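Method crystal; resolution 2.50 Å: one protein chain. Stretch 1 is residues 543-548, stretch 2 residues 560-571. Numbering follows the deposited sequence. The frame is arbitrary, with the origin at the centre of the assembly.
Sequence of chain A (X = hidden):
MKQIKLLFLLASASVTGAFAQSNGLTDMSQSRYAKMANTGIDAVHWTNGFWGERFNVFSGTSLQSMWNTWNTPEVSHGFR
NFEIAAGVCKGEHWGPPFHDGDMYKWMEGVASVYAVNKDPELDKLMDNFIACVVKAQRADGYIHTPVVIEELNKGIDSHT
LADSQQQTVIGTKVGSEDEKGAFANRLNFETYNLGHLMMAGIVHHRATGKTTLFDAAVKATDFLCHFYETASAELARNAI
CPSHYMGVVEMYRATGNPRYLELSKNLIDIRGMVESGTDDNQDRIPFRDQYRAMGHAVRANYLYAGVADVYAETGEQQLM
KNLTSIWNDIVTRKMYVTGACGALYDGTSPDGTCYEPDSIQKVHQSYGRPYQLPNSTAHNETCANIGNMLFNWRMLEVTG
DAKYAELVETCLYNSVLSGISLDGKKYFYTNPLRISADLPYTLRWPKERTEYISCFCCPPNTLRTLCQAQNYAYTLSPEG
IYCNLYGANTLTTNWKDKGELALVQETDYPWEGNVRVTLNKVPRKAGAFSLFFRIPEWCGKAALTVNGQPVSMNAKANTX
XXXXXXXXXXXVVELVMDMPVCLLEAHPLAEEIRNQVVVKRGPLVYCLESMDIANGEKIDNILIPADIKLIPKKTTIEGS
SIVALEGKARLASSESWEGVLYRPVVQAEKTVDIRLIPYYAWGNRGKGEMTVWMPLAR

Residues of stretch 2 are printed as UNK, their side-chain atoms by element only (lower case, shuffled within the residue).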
# COMPACT_ATOMS: atom_id res chain seq x y z
N ALA A 543 -23.15 13.21 -2.10
CA ALA A 543 -23.70 14.51 -1.71
C ALA A 543 -22.96 15.06 -0.51
O ALA A 543 -22.49 14.29 0.37
CB ALA A 543 -25.20 14.41 -1.42
N LEU A 544 -22.88 16.40 -0.48
CA LEU A 544 -22.36 17.17 0.65
C LEU A 544 -23.42 18.01 1.39
O LEU A 544 -24.42 18.45 0.80
CB LEU A 544 -21.27 18.11 0.16
CG LEU A 544 -19.95 17.45 -0.24
CD1 LEU A 544 -19.11 18.45 -1.01
CD2 LEU A 544 -19.18 16.93 0.97
N THR A 545 -23.18 18.23 2.68
CA THR A 545 -23.93 19.23 3.45
C THR A 545 -22.94 20.02 4.32
O THR A 545 -21.86 19.51 4.64
CB THR A 545 -25.04 18.59 4.32
OG1 THR A 545 -24.45 17.82 5.38
CG2 THR A 545 -25.97 17.71 3.47
N VAL A 546 -23.28 21.27 4.63
CA VAL A 546 -22.52 22.06 5.61
C VAL A 546 -23.44 22.63 6.69
O VAL A 546 -24.29 23.49 6.43
CB VAL A 546 -21.69 23.20 4.99
CG1 VAL A 546 -20.68 23.72 6.01
CG2 VAL A 546 -20.98 22.74 3.74
N ASN A 547 -23.22 22.15 7.91
CA ASN A 547 -24.13 22.32 9.03
C ASN A 547 -25.59 21.92 8.69
O ASN A 547 -26.53 22.58 9.12
CB ASN A 547 -24.04 23.76 9.57
CG ASN A 547 -22.69 24.08 10.18
OD1 ASN A 547 -22.23 23.39 11.10
ND2 ASN A 547 -22.06 25.16 9.70
N GLY A 548 -25.75 20.84 7.92
CA GLY A 548 -27.06 20.39 7.42
C GLY A 548 -27.57 20.98 6.10
O GLY A 548 -28.60 20.53 5.60
N UNK A 560 -11.43 15.67 -6.50
CA UNK A 560 -11.78 16.30 -5.20
C UNK A 560 -12.98 17.23 -5.29
O UNK A 560 -12.99 18.12 -6.16
c UNK A 560 -7.22 15.50 -4.53
c UNK A 560 -9.46 16.30 -4.19
c UNK A 560 -7.31 14.75 -3.37
c UNK A 560 -10.63 17.12 -4.63
c UNK A 560 -9.54 15.52 -3.03
o UNK A 560 -6.24 14.00 -2.99
c UNK A 560 -8.47 14.74 -2.63
c UNK A 560 -8.29 16.27 -4.93
N UNK A 561 -13.94 17.04 -4.38
CA UNK A 561 -15.00 18.04 -4.16
C UNK A 561 -14.45 19.10 -3.20
O UNK A 561 -14.05 18.77 -2.08
c UNK A 561 -16.25 17.39 -3.57
N UNK A 562 -14.39 20.34 -3.67
CA UNK A 562 -13.86 21.47 -2.90
C UNK A 562 -15.00 22.16 -2.15
O UNK A 562 -16.12 22.27 -2.66
c UNK A 562 -12.46 23.61 -3.10
o UNK A 562 -11.10 25.51 -3.53
c UNK A 562 -13.17 22.47 -3.83
o UNK A 562 -12.01 24.52 -5.27
c UNK A 562 -11.81 24.61 -4.03
N UNK A 563 -14.73 22.62 -0.93
CA UNK A 563 -15.69 23.42 -0.15
C UNK A 563 -14.95 24.63 0.40
O UNK A 563 -14.33 24.52 1.45
c UNK A 563 -16.35 22.58 0.99
c UNK A 563 -17.43 23.38 1.71
c UNK A 563 -16.98 21.31 0.43
N UNK A 564 -14.98 25.75 -0.32
CA UNK A 564 -14.27 26.95 0.12
C UNK A 564 -15.19 27.84 0.95
O UNK A 564 -16.28 28.19 0.51
n UNK A 564 -13.11 30.09 -0.90
c UNK A 564 -13.70 27.74 -1.05
c UNK A 564 -12.75 28.85 -0.59
o UNK A 564 -11.71 28.59 0.04
N UNK A 565 -14.71 28.24 2.12
CA UNK A 565 -15.57 28.75 3.19
C UNK A 565 -14.68 29.40 4.26
O UNK A 565 -13.55 28.98 4.46
n UNK A 565 -19.26 27.69 3.17
c UNK A 565 -16.34 27.57 3.78
n UNK A 565 -20.75 26.09 2.41
n UNK A 565 -20.78 26.71 4.64
c UNK A 565 -18.61 28.56 4.15
c UNK A 565 -17.41 27.89 4.80
c UNK A 565 -20.26 26.84 3.41
N UNK A 566 -15.18 30.44 4.92
CA UNK A 566 -14.51 30.97 6.11
C UNK A 566 -15.04 30.12 7.26
O UNK A 566 -16.16 30.32 7.72
o UNK A 566 -14.27 33.22 5.21
c UNK A 566 -13.99 32.99 7.56
c UNK A 566 -14.75 32.49 6.34
N UNK A 567 -14.24 29.15 7.68
CA UNK A 567 -14.70 28.13 8.63
C UNK A 567 -14.66 28.71 10.04
O UNK A 567 -13.68 29.35 10.41
c UNK A 567 -14.36 24.98 5.35
c UNK A 567 -15.90 24.65 7.18
c UNK A 567 -15.06 24.08 4.55
n UNK A 567 -13.22 25.70 5.09
c UNK A 567 -12.91 26.44 6.20
c UNK A 567 -16.58 23.77 6.39
c UNK A 567 -13.82 26.21 7.20
c UNK A 567 -16.16 23.48 5.09
c UNK A 567 -13.84 26.84 8.55
c UNK A 567 -14.76 25.27 6.67
N UNK A 568 -15.74 28.47 10.79
CA UNK A 568 -15.86 28.86 12.19
C UNK A 568 -15.75 27.60 13.04
O UNK A 568 -16.06 26.50 12.56
c UNK A 568 -17.74 30.55 11.51
c UNK A 568 -17.25 29.49 12.48
n UNK A 568 -18.35 32.81 9.70
c UNK A 568 -16.91 31.84 11.56
c UNK A 568 -16.97 32.63 10.26
N UNK A 569 -15.37 27.77 14.30
CA UNK A 569 -15.47 26.67 15.26
C UNK A 569 -16.84 26.00 15.19
O UNK A 569 -17.84 26.65 14.90
n UNK A 569 -14.77 25.40 21.40
c UNK A 569 -15.64 26.15 17.76
c UNK A 569 -14.98 26.37 19.11
c UNK A 569 -15.34 25.22 20.04
c UNK A 569 -15.20 27.14 16.69
N UNK A 570 -16.85 24.69 15.38
CA UNK A 570 -18.06 23.90 15.43
C UNK A 570 -18.74 23.64 14.10
O UNK A 570 -19.77 22.95 14.10
N UNK A 571 -18.21 24.15 12.99
CA UNK A 571 -18.79 23.82 11.66
C UNK A 571 -18.72 22.30 11.42
O UNK A 571 -17.88 21.57 12.01
c UNK A 571 -18.13 24.60 10.48
o UNK A 571 -19.70 26.43 10.78
o UNK A 571 -17.80 26.93 9.89
c UNK A 571 -18.58 26.09 10.38

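Position 560 carries one carbon followed by a six-carbon ring bearing a single oxygen; no part of it comes near stretch 1, and the hydroxyl is hydrogen-bonded elsewhere in the structure. This is Tyr-560. At 561 the side chain is a lone carbon directed toward stretch 1, its CB 4.0 Å from CD1 of Leu-544, which makes it Ala-561. Position 562 has three carbons, the last holding two oxygens, in an extended chain; its CA-to-CB bond points away from stretch 1, and it makes no contact there. This is Glu-562.

The three carbons of 563, one carrying the other two, form a compact apolar fork that meets both Leu-544 and Val-546. It is Val-563, whose CG2 lies 3.8 Å from Leu-544 CD1 and whose CG1 lies 4.1 Å from Val-546 CG2. Position 564, two carbons with an oxygen and a nitrogen on the second, is exposed and out of reach; the amide identifies Asn-564. At 565, three carbons lead to a nitrogen and then to a carbon bearing two more nitrogens, a guanidinium that reaches Val-546. This is Arg-565, with NH1 3.3 Å from Val-546 CG1, a close packing contact to a methyl group that can accept no hydrogen bond.

Position 566 has one carbon carrying an oxygen and a carbon, and touches nothing on stretch 1: Thr-566. At 567 one carbon leads to fused five- and six-membered rings of eight carbons and one nitrogen; the CA-to-CB bond points sideways, yet the rings come nearer and touch Val-546. This is Trp-567, with CZ3 4.1 Å from Val-546 CG1.

Positions 568 and 569 each hold four carbons in a row ending in nitrogen, and neither side chain reaches stretch 1; they are Lys-568 and Lys-569. Position 570 has no side-chain atoms, and its positive phi of 75° suits Gly-570 within a type II turn. At 571, two carbons end in a pair of oxygens, one of them near the amide of Asn-547. This is Asp-571, which closes the turn through its N, 3.2 Å from Lys-568 O, while its OD2 accepts a hydrogen bond from Lys-568 N at 2.7 Å.

The contact therefore has two parts. Along strands running nearly parallel, 17° apart, Leu-544 and Val-546 pack against the alternate residues Ala-561, Val-563 and Arg-565, with Trp-567 extending the apolar patch. Beyond the strand of stretch 1, Asn-547 ND2 donates to Asp-571 OD1 at 2.9 Å and 165°. Because the same carboxylate also binds Lys-568 N, this polar link joins stretch 1 to a braced turn.

Stretch 2 560-571: YAEVNRTWKKGD
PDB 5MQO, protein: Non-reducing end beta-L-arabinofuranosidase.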